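PDB 1VLI: spore coat polysaccharide biosynthesis protein SpsE from Bacillus subtilis, which probably acts as an N-acylneuraminate-9-phosphate synthase-like enzyme in making the polysaccharide of the bacterial spore coat. Local coordinates for residues N38-L43 and A258-A263; D44-L49 and L104-Y109; Q64-D69 and Q94-P99; L118-D123 and K139-E144. One frame throughout, in Å; residues are numbered along the deposited sequence.

Contact 1: N38-L43 and A258-A263; sequences NHDGKL and ADHSFA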
loop_
_atom_site.group_PDB
_atom_site.type_symbol
_atom_site.label_atom_id
_atom_site.label_comp_id
_atom_site.label_asym_id
_atom_site.label_seq_id
_atom_site.Cartn_x
_atom_site.Cartn_y
_atom_site.Cartn_z
ATOM N N ASN A 38 2.094 -3.137 -15.817
ATOM C CA ASN A 38 2.847 -3.921 -16.793
ATOM C C ASN A 38 2.025 -4.598 -17.912
ATOM O O ASN A 38 2.564 -5.393 -18.685
ATOM C CB ASN A 38 3.726 -4.963 -16.087
ATOM C CG ASN A 38 4.891 -4.339 -15.298
ATOM O OD1 ASN A 38 5.190 -3.151 -15.423
ATOM N ND2 ASN A 38 5.559 -5.160 -14.490
ATOM N N HIS A 39 0.741 -4.275 -18.004
ATOM C CA HIS A 39 -0.108 -4.704 -19.136
ATOM C C HIS A 39 0.049 -3.794 -20.370
ATOM O O HIS A 39 -0.500 -4.073 -21.433
ATOM C CB HIS A 39 -1.573 -4.709 -18.702
ATOM C CG HIS A 39 -2.004 -3.440 -18.030
ATOM N ND1 HIS A 39 -2.160 -2.254 -18.712
ATOM C CD2 HIS A 39 -2.319 -3.173 -16.741
ATOM C CE1 HIS A 39 -2.560 -1.311 -17.878
ATOM N NE2 HIS A 39 -2.662 -1.841 -16.673
ATOM N N ASP A 40 0.764 -2.686 -20.179
ATOM C CA ASP A 40 1.083 -1.698 -21.199
ATOM C C ASP A 40 -0.146 -1.162 -21.958
ATOM O O ASP A 40 -0.043 -0.827 -23.126
ATOM C CB ASP A 40 2.132 -2.267 -22.164
ATOM C CG ASP A 40 3.519 -2.450 -21.520
ATOM O OD1 ASP A 40 3.850 -1.745 -20.520
ATOM O OD2 ASP A 40 4.361 -3.270 -21.977
ATOM N N GLY A 41 -1.298 -1.095 -21.292
ATOM C CA GLY A 41 -2.571 -0.689 -21.905
ATOM C C GLY A 41 -3.194 -1.681 -22.874
ATOM O O GLY A 41 -4.066 -1.333 -23.660
ATOM N N LYS A 42 -2.749 -2.925 -22.826
ATOM C CA LYS A 42 -3.283 -3.965 -23.683
ATOM C C LYS A 42 -3.992 -5.002 -22.819
ATOM O O LYS A 42 -3.344 -5.677 -21.979
ATOM C CB LYS A 42 -2.153 -4.608 -24.483
ATOM C CG LYS A 42 -1.355 -3.616 -25.309
ATOM C CD LYS A 42 -0.728 -4.286 -26.527
ATOM C CE LYS A 42 0.727 -4.661 -26.294
ATOM N NZ LYS A 42 1.533 -3.435 -26.031
ATOM N N LEU A 43 -5.309 -5.120 -23.018
ATOM C CA LEU A 43 -6.163 -6.009 -22.219
ATOM C C LEU A 43 -5.749 -7.470 -22.287
ATOM O O LEU A 43 -5.811 -8.182 -21.290
ATOM C CB LEU A 43 -7.640 -5.870 -22.614
ATOM C CG LEU A 43 -8.621 -6.872 -21.978
ATOM C CD1 LEU A 43 -8.647 -6.772 -20.452
ATOM C CD2 LEU A 43 -10.027 -6.756 -22.552
ATOM N N ALA A 258 7.957 -0.001 -18.088
ATOM C CA ALA A 258 6.981 0.525 -17.118
ATOM C C ALA A 258 7.547 0.260 -15.701
ATOM O O ALA A 258 8.180 1.141 -15.120
ATOM C CB ALA A 258 5.609 -0.123 -17.317
ATOM N N ASP A 259 7.347 -0.946 -15.164
ATOM C CA ASP A 259 8.188 -1.473 -14.069
ATOM C C ASP A 259 8.758 -2.809 -14.510
ATOM O O ASP A 259 8.817 -3.744 -13.720
ATOM C CB ASP A 259 7.377 -1.717 -12.793
ATOM C CG ASP A 259 6.834 -0.437 -12.178
ATOM O OD1 ASP A 259 7.561 0.217 -11.385
ATOM O OD2 ASP A 259 5.672 -0.029 -12.410
ATOM N N HIS A 260 9.161 -2.908 -15.773
ATOM C CA HIS A 260 9.401 -4.207 -16.395
ATOM C C HIS A 260 10.744 -4.793 -16.046
ATOM O O HIS A 260 10.857 -5.984 -15.750
ATOM C CB HIS A 260 9.282 -4.105 -17.918
ATOM C CG HIS A 260 7.876 -3.982 -18.405
ATOM N ND1 HIS A 260 6.985 -5.032 -18.375
ATOM C CD2 HIS A 260 7.208 -2.938 -18.945
ATOM C CE1 HIS A 260 5.824 -4.637 -18.862
ATOM N NE2 HIS A 260 5.932 -3.369 -19.213
ATOM N N SER A 261 11.756 -3.936 -16.090
ATOM C CA SER A 261 13.161 -4.360 -16.093
ATOM C C SER A 261 13.587 -5.106 -14.840
ATOM O O SER A 261 14.433 -6.019 -14.897
ATOM C CB SER A 261 14.071 -3.146 -16.305
ATOM O OG SER A 261 13.648 -2.070 -15.491
ATOM N N PHE A 262 12.987 -4.716 -13.720
ATOM C CA PHE A 262 13.367 -5.247 -12.419
ATOM C C PHE A 262 12.313 -6.194 -11.799
ATOM O O PHE A 262 12.548 -6.771 -10.731
ATOM C CB PHE A 262 13.759 -4.091 -11.479
ATOM C CG PHE A 262 14.918 -3.241 -11.994
ATOM C CD1 PHE A 262 16.221 -3.772 -12.080
ATOM C CD2 PHE A 262 14.711 -1.908 -12.378
ATOM C CE1 PHE A 262 17.303 -2.989 -12.550
ATOM C CE2 PHE A 262 15.786 -1.112 -12.850
ATOM C CZ PHE A 262 17.082 -1.656 -12.934
ATOM N N ALA A 263 11.171 -6.360 -12.476
ATOM C CA ALA A 263 10.141 -7.300 -12.042
ATOM C C ALA A 263 10.552 -8.713 -12.415
ATOM O O ALA A 263 11.383 -8.915 -13.301
ATOM C CB ALA A 263 8.800 -6.957 -12.679
HETATM O O HOH W 1 3.955 -1.958 -13.073
#
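The side-chain amide of Asn38 lies stacked over one face of the His260 imidazole, the two planes 22° apart, while Asp40 meets the ring at its edge. Both loops leave neighbouring strands of a TIM barrel: residues 38-43 follow strand 30-36 and residues 258-263 come after strand 244-248, so the pairing ties the first strand's loop to the last one's. In the stack, Asn38 OD1 sits over the middle of the ring, 3.7 Å above its plane, and the two side chains run past each other in opposite directions. At the edge, Asp40 and His260 reach tip to tip. His260 NE2 gives its hydrogen to Asp40 OD1 at 2.9 Å in a nearly straight bond (176°), meeting that oxygen on its syn side, though 24° out of the carboxylate plane, and within the ring plane. The same nitrogen has a weak second bond to Asp40 OD2. As ND1 of His260 is bonded to Thr250 OG1, the ring is held at both nitrogens and its rotation is fixed. Asn38 is similarly tied down, with ND2 bonded to the carbonyl of Phe249. A type I' turn from His39 to Lys42 carries Asp40 into place. Asn38 OD1 accepts the backbone N-H of Asp259 in the carbonyl plane, N to O 3.1 Å, and a water 2.7 Å from Asp259 OD2 makes a weak contact with Asn38 OD1.

Contact 2: D44-L49 and L104-Y109; sequences DQAFAL and LPLLDY
Phe47 is the main bump of this contact: its ring projects from helix 43-56 into a hollow on helix 103-112 lined by Pro105, Leu106 and Tyr109. CG is set beside the backbone N and anti to the carbonyl carbon (chi1 -67°), and the ring beyond it meets Tyr109. Its CD1 comes to 3.5 Å from Tyr109 CD2, and CE1 presses on Tyr109 CB. The two rings meet obliquely, centroids 4.9 Å apart, with Phe47 CG lying over a face of the tyrosine. On the other flank of the hollow, Phe47 CZ approaches Pro105 CB at 4.3 Å, while the carbonyl oxygen of Pro105 lies near the plane of the phenylalanine ring, at its edge.

A smaller bump points the opposite way. Leu106 extends its CD2 methyl toward the first helix, where it settles against Ala46 CB at 3.8 Å and also touches Phe47 CE1; the short alanine provides the dip that receives it. Tyr109 has its CG anti to the backbone N (chi1 -166°). Further out on its ring, CE2 lies 3.4 Å from Phe47 O. Its hydroxyl is anchored further along that same helix by a hydrogen bond to Asp51 OD1, and Ile50 adds to the surface under both Leu106 and Tyr109.

The segment axes come within 10.6 Å of each other and run nearly parallel, at 24°. Such side-by-side helices, each following one of two consecutive strands, are the outer layer of a (βα)8, or TIM, barrel.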
loop_
_atom_site.group_PDB
_atom_site.type_symbol
_atom_site.label_atom_id
_atom_site.label_comp_id
_atom_site.label_asym_id
_atom_site.label_seq_id
_atom_site.Cartn_x
_atom_site.Cartn_y
_atom_site.Cartn_z
ATOM N N ASP A 44 -5.328 -7.922 -23.461
ATOM C CA ASP A 44 -4.877 -9.312 -23.606
ATOM C C ASP A 44 -3.588 -9.562 -22.811
ATOM O O ASP A 44 -3.375 -10.675 -22.321
ATOM C CB ASP A 44 -4.710 -9.701 -25.083
ATOM C CG ASP A 44 -3.966 -8.635 -25.882
ATOM O OD1 ASP A 44 -4.536 -7.531 -26.103
ATOM O OD2 ASP A 44 -2.805 -8.807 -26.322
ATOM N N GLN A 45 -2.752 -8.521 -22.684
ATOM C CA GLN A 45 -1.525 -8.587 -21.895
ATOM C C GLN A 45 -1.862 -8.602 -20.411
ATOM O O GLN A 45 -1.140 -9.218 -19.616
ATOM C CB GLN A 45 -0.577 -7.428 -22.224
ATOM C CG GLN A 45 0.893 -7.674 -21.801
ATOM C CD GLN A 45 1.853 -6.628 -22.357
ATOM O OE1 GLN A 45 1.953 -6.446 -23.563
ATOM N NE2 GLN A 45 2.556 -5.944 -21.479
ATOM N N ALA A 46 -2.951 -7.918 -20.037
ATOM C CA ALA A 46 -3.478 -8.019 -18.668
ATOM C C ALA A 46 -3.918 -9.463 -18.342
ATOM O O ALA A 46 -3.561 -9.984 -17.277
ATOM C CB ALA A 46 -4.598 -7.032 -18.428
ATOM N N PHE A 47 -4.646 -10.111 -19.260
ATOM C CA PHE A 47 -5.035 -11.530 -19.117
ATOM C C PHE A 47 -3.817 -12.433 -19.029
ATOM O O PHE A 47 -3.841 -13.431 -18.288
ATOM C CB PHE A 47 -5.930 -12.040 -20.273
ATOM C CG PHE A 47 -7.316 -11.415 -20.317
ATOM C CD1 PHE A 47 -8.022 -11.135 -19.150
ATOM C CD2 PHE A 47 -7.932 -11.150 -21.540
ATOM C CE1 PHE A 47 -9.289 -10.571 -19.195
ATOM C CE2 PHE A 47 -9.216 -10.576 -21.594
ATOM C CZ PHE A 47 -9.894 -10.292 -20.421
ATOM N N ALA A 48 -2.761 -12.101 -19.780
ATOM C CA ALA A 48 -1.539 -12.915 -19.755
ATOM C C ALA A 48 -0.802 -12.793 -18.397
ATOM O O ALA A 48 -0.226 -13.770 -17.899
ATOM C CB ALA A 48 -0.629 -12.556 -20.919
ATOM N N LEU A 49 -0.849 -11.612 -17.791
ATOM C CA LEU A 49 -0.240 -11.418 -16.462
ATOM C C LEU A 49 -0.975 -12.262 -15.431
ATOM O O LEU A 49 -0.365 -13.053 -14.734
ATOM C CB LEU A 49 -0.206 -9.945 -16.085
ATOM C CG LEU A 49 0.893 -9.140 -16.787
ATOM C CD1 LEU A 49 0.471 -7.679 -16.879
ATOM C CD2 LEU A 49 2.251 -9.282 -16.076
ATOM N N LEU A 104 -14.817 -5.625 -15.055
ATOM C CA LEU A 104 -15.634 -6.852 -14.895
ATOM C C LEU A 104 -14.983 -8.085 -15.553
ATOM O O LEU A 104 -14.814 -9.117 -14.878
ATOM C CB LEU A 104 -17.100 -6.647 -15.334
ATOM C CG LEU A 104 -17.824 -5.546 -14.520
ATOM C CD1 LEU A 104 -19.323 -5.488 -14.798
ATOM C CD2 LEU A 104 -17.580 -5.669 -13.004
ATOM N N PRO A 105 -14.585 -7.982 -16.835
ATOM C CA PRO A 105 -13.780 -9.039 -17.480
ATOM C C PRO A 105 -12.534 -9.456 -16.686
ATOM O O PRO A 105 -12.335 -10.655 -16.496
ATOM C CB PRO A 105 -13.384 -8.415 -18.818
ATOM C CG PRO A 105 -14.489 -7.463 -19.104
ATOM C CD PRO A 105 -14.892 -6.887 -17.779
ATOM N N LEU A 106 -11.697 -8.517 -16.235
ATOM C CA LEU A 106 -10.535 -8.945 -15.433
ATOM C C LEU A 106 -10.973 -9.751 -14.217
ATOM O O LEU A 106 -10.441 -10.840 -13.963
ATOM C CB LEU A 106 -9.663 -7.778 -14.990
ATOM C CG LEU A 106 -8.713 -7.152 -16.007
ATOM C CD1 LEU A 106 -8.047 -5.968 -15.352
ATOM C CD2 LEU A 106 -7.666 -8.137 -16.529
ATOM N N LEU A 107 -11.960 -9.226 -13.488
ATOM C CA LEU A 107 -12.471 -9.862 -12.270
ATOM C C LEU A 107 -13.007 -11.248 -12.563
ATOM O O LEU A 107 -12.667 -12.217 -11.885
ATOM C CB LEU A 107 -13.510 -8.955 -11.585
ATOM C CG LEU A 107 -12.949 -7.994 -10.508
ATOM C CD1 LEU A 107 -11.611 -7.325 -10.880
ATOM C CD2 LEU A 107 -13.985 -6.957 -10.109
ATOM N N ASP A 108 -13.825 -11.355 -13.608
ATOM C CA ASP A 108 -14.230 -12.647 -14.105
ATOM C C ASP A 108 -13.056 -13.577 -14.403
ATOM O O ASP A 108 -13.085 -14.749 -14.053
ATOM C CB ASP A 108 -15.051 -12.460 -15.360
ATOM C CG ASP A 108 -16.504 -12.759 -15.138
ATOM O OD1 ASP A 108 -16.797 -13.884 -14.650
ATOM O OD2 ASP A 108 -17.410 -11.948 -15.445
ATOM N N TYR A 109 -12.035 -13.070 -15.070
ATOM C CA TYR A 109 -10.936 -13.920 -15.475
ATOM C C TYR A 109 -10.080 -14.360 -14.286
ATOM O O TYR A 109 -9.530 -15.464 -14.282
ATOM C CB TYR A 109 -10.087 -13.224 -16.527
ATOM C CG TYR A 109 -9.145 -14.161 -17.233
ATOM C CD1 TYR A 109 -9.636 -15.233 -17.974
ATOM C CD2 TYR A 109 -7.762 -13.988 -17.155
ATOM C CE1 TYR A 109 -8.783 -16.114 -18.627
ATOM C CE2 TYR A 109 -6.897 -14.852 -17.814
ATOM C CZ TYR A 109 -7.422 -15.917 -18.556
ATOM O OH TYR A 109 -6.595 -16.801 -19.201
#

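Contact 3: Q64-D69 and Q94-P99; sequences QMFQAD and QSMEMP
Glu97 N donates to Met65 O in a short, nearly straight hydrogen bond, 2.6 Å from N to O, although the donor stands well above the carbonyl plane. A second backbone bond runs from Gln67 N to Ser95 O at 3.1 Å. Together they flank Phe66 and Met96, which form a single antiparallel bridge as a non-hydrogen-bonded pair. Water extends the polar edge, accepting from Ala68 N and giving a weak bond to Glu97 OE2.

Gln67 lies against the opposing backbone, its chain extended beyond CG. Its CB is 3.5 Å from Ser95 O, its CG lies 3.9 Å from Glu97 OE2, and its amide rests close to the carbonyls of Gln94 and Met96. An alanine in place of Gln67 would remove the chain beyond CB and would probably open a gap beside those two carbonyls and beside Glu97 OE2.

The remaining packing is apolar, built largely from three methionines, present in the crystal as selenomethionine. Met65 CG meets Met98 CE at 3.5 Å, whereas Met65 and Met96 lie side by side, their CE methyls 3.9 Å apart. Phe66 runs alongside Met96 too, with CD1 near Met96 CG.

These loops stand beyond strand 60-63, before and after the short helix 89-92. Met65 and Phe66 pack on helix 124-131 through Leu130 and Leu129, and Met98 reaches Ile103 and Leu106 of helix 103-112.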
loop_
_atom_site.group_PDB
_atom_site.type_symbol
_atom_site.label_atom_id
_atom_site.label_comp_id
_atom_site.label_asym_id
_atom_site.label_seq_id
_atom_site.Cartn_x
_atom_site.Cartn_y
_atom_site.Cartn_z
ATOM N N GLN A 64 -2.836 -1.782 -10.541
ATOM C CA GLN A 64 -3.128 -0.372 -10.257
ATOM C C GLN A 64 -4.407 0.067 -10.956
ATOM O O GLN A 64 -4.545 -0.086 -12.178
ATOM C CB GLN A 64 -1.995 0.516 -10.729
ATOM C CG GLN A 64 -1.883 1.836 -9.979
ATOM C CD GLN A 64 -0.737 2.696 -10.503
ATOM O OE1 GLN A 64 -0.966 3.761 -11.060
ATOM N NE2 GLN A 64 0.489 2.224 -10.334
HETATM N N MSE A 65 -5.344 0.605 -10.187
HETATM C CA MSE A 65 -6.578 1.103 -10.770
HETATM C C MSE A 65 -6.628 2.608 -10.909
HETATM O O MSE A 65 -7.254 3.117 -11.828
HETATM C CB MSE A 65 -7.782 0.613 -9.994
HETATM C CG MSE A 65 -8.117 -0.825 -10.329
HETATM SE SE MSE A 65 -9.789 -1.386 -9.480
HETATM C CE MSE A 65 -10.959 -0.039 -10.187
ATOM N N PHE A 66 -5.954 3.322 -10.018
ATOM C CA PHE A 66 -6.075 4.766 -9.990
ATOM C C PHE A 66 -4.765 5.474 -10.345
ATOM O O PHE A 66 -3.678 4.983 -10.021
ATOM C CB PHE A 66 -6.657 5.197 -8.647
ATOM C CG PHE A 66 -7.863 4.395 -8.258
ATOM C CD1 PHE A 66 -9.127 4.721 -8.753
ATOM C CD2 PHE A 66 -7.735 3.269 -7.453
ATOM C CE1 PHE A 66 -10.230 3.955 -8.422
ATOM C CE2 PHE A 66 -8.844 2.492 -7.122
ATOM C CZ PHE A 66 -10.085 2.834 -7.603
ATOM N N GLN A 67 -4.892 6.610 -11.045
ATOM C CA GLN A 67 -3.743 7.414 -11.491
ATOM C C GLN A 67 -3.123 8.199 -10.353
ATOM O O GLN A 67 -3.835 8.580 -9.421
ATOM C CB GLN A 67 -4.168 8.370 -12.587
ATOM C CG GLN A 67 -4.171 7.728 -13.951
ATOM C CD GLN A 67 -4.608 8.694 -15.031
ATOM O OE1 GLN A 67 -4.641 9.915 -14.808
ATOM N NE2 GLN A 67 -4.953 8.159 -16.202
ATOM N N ALA A 68 -1.813 8.455 -10.445
ATOM C CA ALA A 68 -1.055 9.062 -9.342
ATOM C C ALA A 68 -1.352 10.559 -9.099
ATOM O O ALA A 68 -1.231 11.052 -7.967
ATOM C CB ALA A 68 0.451 8.826 -9.522
ATOM N N ASP A 69 -1.754 11.262 -10.161
ATOM C CA ASP A 69 -2.054 12.706 -10.122
ATOM C C ASP A 69 -3.015 13.110 -8.991
ATOM O O ASP A 69 -2.783 14.101 -8.300
ATOM C CB ASP A 69 -2.630 13.168 -11.470
ATOM C CG ASP A 69 -1.874 12.600 -12.664
ATOM O OD1 ASP A 69 -1.843 11.351 -12.848
ATOM O OD2 ASP A 69 -1.298 13.345 -13.488
ATOM N N GLN A 94 -11.460 9.224 -16.554
ATOM C CA GLN A 94 -10.208 9.881 -16.978
ATOM C C GLN A 94 -9.149 9.792 -15.872
ATOM O O GLN A 94 -7.952 9.941 -16.121
ATOM C CB GLN A 94 -10.437 11.355 -17.379
ATOM C CG GLN A 94 -11.197 11.622 -18.717
ATOM C CD GLN A 94 -10.582 10.929 -19.964
ATOM O OE1 GLN A 94 -11.305 10.491 -20.859
ATOM N NE2 GLN A 94 -9.259 10.840 -20.009
ATOM N N SER A 95 -9.604 9.517 -14.662
ATOM C CA SER A 95 -8.743 9.449 -13.498
ATOM C C SER A 95 -8.265 8.031 -13.150
ATOM O O SER A 95 -7.552 7.818 -12.175
ATOM C CB SER A 95 -9.499 10.021 -12.321
ATOM O OG SER A 95 -8.662 10.030 -11.187
HETATM N N MSE A 96 -8.629 7.061 -13.966
HETATM C CA MSE A 96 -8.306 5.691 -13.683
HETATM C C MSE A 96 -7.192 5.176 -14.544
HETATM O O MSE A 96 -6.989 5.685 -15.618
HETATM C CB MSE A 96 -9.538 4.876 -13.889
HETATM C CG MSE A 96 -10.367 4.887 -12.648
HETATM SE SE MSE A 96 -11.981 3.981 -13.003
HETATM C CE MSE A 96 -11.178 2.082 -13.470
ATOM N N GLU A 97 -6.451 4.176 -14.068
ATOM C CA GLU A 97 -5.323 3.667 -14.825
ATOM C C GLU A 97 -5.724 2.807 -15.993
ATOM O O GLU A 97 -5.172 2.982 -17.062
ATOM C CB GLU A 97 -4.299 2.918 -13.960
ATOM C CG GLU A 97 -3.075 3.761 -13.615
ATOM C CD GLU A 97 -2.158 4.000 -14.805
ATOM O OE1 GLU A 97 -2.096 3.117 -15.690
ATOM O OE2 GLU A 97 -1.496 5.070 -14.854
HETATM N N MSE A 98 -6.636 1.856 -15.796
HETATM C CA MSE A 98 -7.075 0.989 -16.894
HETATM C C MSE A 98 -8.469 1.409 -17.337
HETATM O O MSE A 98 -9.223 1.944 -16.521
HETATM C CB MSE A 98 -7.124 -0.459 -16.445
HETATM C CG MSE A 98 -5.825 -1.004 -15.905
HETATM SE SE MSE A 98 -6.098 -2.761 -15.041
HETATM C CE MSE A 98 -7.016 -2.113 -13.346
ATOM N N PRO A 99 -8.827 1.178 -18.605
ATOM C CA PRO A 99 -10.196 1.475 -19.075
ATOM C C PRO A 99 -11.273 0.764 -18.238
ATOM O O PRO A 99 -11.161 -0.428 -17.968
ATOM C CB PRO A 99 -10.202 0.946 -20.511
ATOM C CG PRO A 99 -8.774 1.022 -20.922
ATOM C CD PRO A 99 -7.988 0.626 -19.689
HETATM O O HOH W 2 -0.472 7.160 -12.489
#

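Contact 4: L118-D123 and K139-E144; sequences LSTVCD and KIASYE
The first torsion of Thr120 (chi1 -53°) sets OG1 beside the backbone N and CG2 anti to it, and that of Lys139 (chi1 173°) puts CG anti to its own N, so that the two side chains lie side by side, pointing the same way, with Lys139 CG 3.7 Å from Thr120 OG1. The CG2 methyl rests 3.4 Å from Lys139 O and lies near Ala141 N. An alanine here would lose OG1 and CG2, and would probably leave a gap beside Lys139 O and Ala141, with Lys139 CG less firmly held.

Lys139 O also accepts Val121 N at 3.2 Å, nearly along the C=O axis, and takes a CA-H contact from Thr120. Thr120 and Lys139 thereby form the single bridge that joins the chain just past strand 116-118 to strand 138-140. Val121 CG2 meets Ile140 CD1 at 3.9 Å on the helix 124-131 side.

Further on, one water donates to Val121 O (2.6 Å) and to Glu144 OE1, and accepts from Ala141 N. Lys139 NZ, bonded to Ile140 O at 2.8 Å and to Ser164 OG, belongs to a side chain about 8 Å from the zinc held by His226 and His248. A single backbone hydrogen bond, helped by a CA-H...O contact, thus joins the TIM barrel's third and fourth strands here, while the water and Glu144, its charge probably balanced by salt bridges to Arg316 and Arg339, are likely to steady residues 141-144.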
loop_
_atom_site.group_PDB
_atom_site.type_symbol
_atom_site.label_atom_id
_atom_site.label_comp_id
_atom_site.label_asym_id
_atom_site.label_seq_id
_atom_site.Cartn_x
_atom_site.Cartn_y
_atom_site.Cartn_z
ATOM N N LEU A 118 -6.702 -7.958 -6.444
ATOM C CA LEU A 118 -6.522 -6.894 -5.458
ATOM C C LEU A 118 -6.069 -5.601 -6.102
ATOM O O LEU A 118 -5.347 -5.603 -7.100
ATOM C CB LEU A 118 -5.490 -7.301 -4.410
ATOM C CG LEU A 118 -5.824 -8.473 -3.495
ATOM C CD1 LEU A 118 -4.589 -8.741 -2.707
ATOM C CD2 LEU A 118 -6.979 -8.154 -2.574
ATOM N N SER A 119 -6.484 -4.488 -5.517
ATOM C CA SER A 119 -5.942 -3.194 -5.908
ATOM C C SER A 119 -5.705 -2.291 -4.681
ATOM O O SER A 119 -5.997 -2.669 -3.540
ATOM C CB SER A 119 -6.893 -2.524 -6.894
ATOM O OG SER A 119 -6.191 -1.607 -7.687
ATOM N N THR A 120 -5.255 -1.073 -4.954
ATOM C CA THR A 120 -4.896 -0.083 -3.938
ATOM C C THR A 120 -5.808 1.127 -4.005
ATOM O O THR A 120 -6.107 1.624 -5.103
ATOM C CB THR A 120 -3.453 0.386 -4.209
ATOM O OG1 THR A 120 -2.626 -0.768 -4.285
ATOM C CG2 THR A 120 -2.886 1.160 -3.053
ATOM N N VAL A 121 -6.223 1.616 -2.838
ATOM C CA VAL A 121 -6.969 2.874 -2.763
ATOM C C VAL A 121 -6.165 3.989 -2.100
ATOM O O VAL A 121 -5.317 3.730 -1.243
ATOM C CB VAL A 121 -8.354 2.702 -2.107
ATOM C CG1 VAL A 121 -9.140 1.689 -2.884
ATOM C CG2 VAL A 121 -8.249 2.270 -0.686
ATOM N N CYS A 122 -6.430 5.225 -2.512
ATOM C CA CYS A 122 -5.727 6.386 -1.962
ATOM C C CYS A 122 -6.613 7.560 -1.516
ATOM O O CYS A 122 -6.086 8.603 -1.147
ATOM C CB CYS A 122 -4.704 6.905 -2.980
ATOM S SG CYS A 122 -5.435 7.185 -4.615
ATOM N N ASP A 123 -7.935 7.420 -1.625
ATOM C CA ASP A 123 -8.868 8.391 -1.082
ATOM C C ASP A 123 -10.267 7.809 -0.969
ATOM O O ASP A 123 -10.512 6.656 -1.359
ATOM C CB ASP A 123 -8.886 9.692 -1.887
ATOM C CG ASP A 123 -8.865 9.477 -3.384
ATOM O OD1 ASP A 123 -9.732 8.734 -3.924
ATOM O OD2 ASP A 123 -8.024 10.063 -4.112
ATOM N N LYS A 139 -5.840 -2.482 -0.033
ATOM C CA LYS A 139 -4.427 -2.324 0.068
ATOM C C LYS A 139 -4.172 -0.809 0.173
ATOM O O LYS A 139 -4.792 -0.029 -0.508
ATOM C CB LYS A 139 -3.715 -3.005 -1.121
ATOM C CG LYS A 139 -2.179 -2.739 -1.173
ATOM C CD LYS A 139 -1.374 -3.701 -0.299
ATOM C CE LYS A 139 0.099 -3.306 -0.195
ATOM N NZ LYS A 139 0.331 -2.120 0.708
ATOM N N ILE A 140 -3.305 -0.401 1.089
ATOM C CA ILE A 140 -2.974 1.012 1.284
ATOM C C ILE A 140 -1.456 1.130 1.084
ATOM O O ILE A 140 -0.721 0.328 1.610
ATOM C CB ILE A 140 -3.345 1.449 2.714
ATOM C CG1 ILE A 140 -4.819 1.124 3.061
ATOM C CG2 ILE A 140 -2.928 2.918 2.969
ATOM C CD1 ILE A 140 -5.835 2.002 2.417
ATOM N N ALA A 141 -1.015 2.096 0.285
ATOM C CA ALA A 141 0.398 2.324 0.018
ATOM C C ALA A 141 1.066 2.987 1.237
ATOM O O ALA A 141 0.379 3.579 2.106
ATOM C CB ALA A 141 0.556 3.266 -1.229
ATOM N N SER A 142 2.400 2.958 1.234
ATOM C CA SER A 142 3.199 3.512 2.325
ATOM C C SER A 142 2.908 4.982 2.600
ATOM O O SER A 142 2.804 5.377 3.764
ATOM C CB SER A 142 4.699 3.330 2.052
ATOM O OG SER A 142 5.042 1.953 1.989
ATOM N N TYR A 143 2.764 5.789 1.544
ATOM C CA TYR A 143 2.646 7.253 1.719
ATOM C C TYR A 143 1.289 7.692 2.261
ATOM O O TYR A 143 1.154 8.809 2.755
ATOM C CB TYR A 143 3.019 8.018 0.443
ATOM C CG TYR A 143 4.424 7.733 -0.022
ATOM C CD1 TYR A 143 5.476 7.615 0.905
ATOM C CD2 TYR A 143 4.715 7.562 -1.379
ATOM C CE1 TYR A 143 6.786 7.338 0.500
ATOM C CE2 TYR A 143 6.033 7.286 -1.804
ATOM C CZ TYR A 143 7.061 7.182 -0.853
ATOM O OH TYR A 143 8.355 6.918 -1.240
ATOM N N GLU A 144 0.310 6.794 2.202
ATOM C CA GLU A 144 -0.966 6.982 2.876
ATOM C C GLU A 144 -1.022 6.365 4.270
ATOM O O GLU A 144 -2.110 6.223 4.838
ATOM C CB GLU A 144 -2.108 6.402 2.031
ATOM C CG GLU A 144 -2.543 7.284 0.869
ATOM C CD GLU A 144 -1.485 7.427 -0.204
ATOM O OE1 GLU A 144 -0.992 6.385 -0.669
ATOM O OE2 GLU A 144 -1.160 8.573 -0.598
HETATM O O HOH W 3 -2.774 4.094 -1.122
#

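In the fold
All four contacts belong to one TIM barrel. Along the chain, contacts 2 and 3 both fall between the two segments of contact 1, with contact 3 between those of contact 2; contact 4 follows contact 3 and also precedes residues 258-263. The first three lie on one side of the chain's centre, their centres 14 to 16 Å apart, whereas contact 4 is about 4 Å from that centre. Gln45 of contact 2 bonds Asn38 O of contact 1, Met98 of contact 3 touches both His39 and Leu106, and Met65 and Phe66 join contact 3 to contact 4. Contacts 1 to 3 thus join outer helices and strand-end loops along one side of the barrel, whose interior holds the zinc.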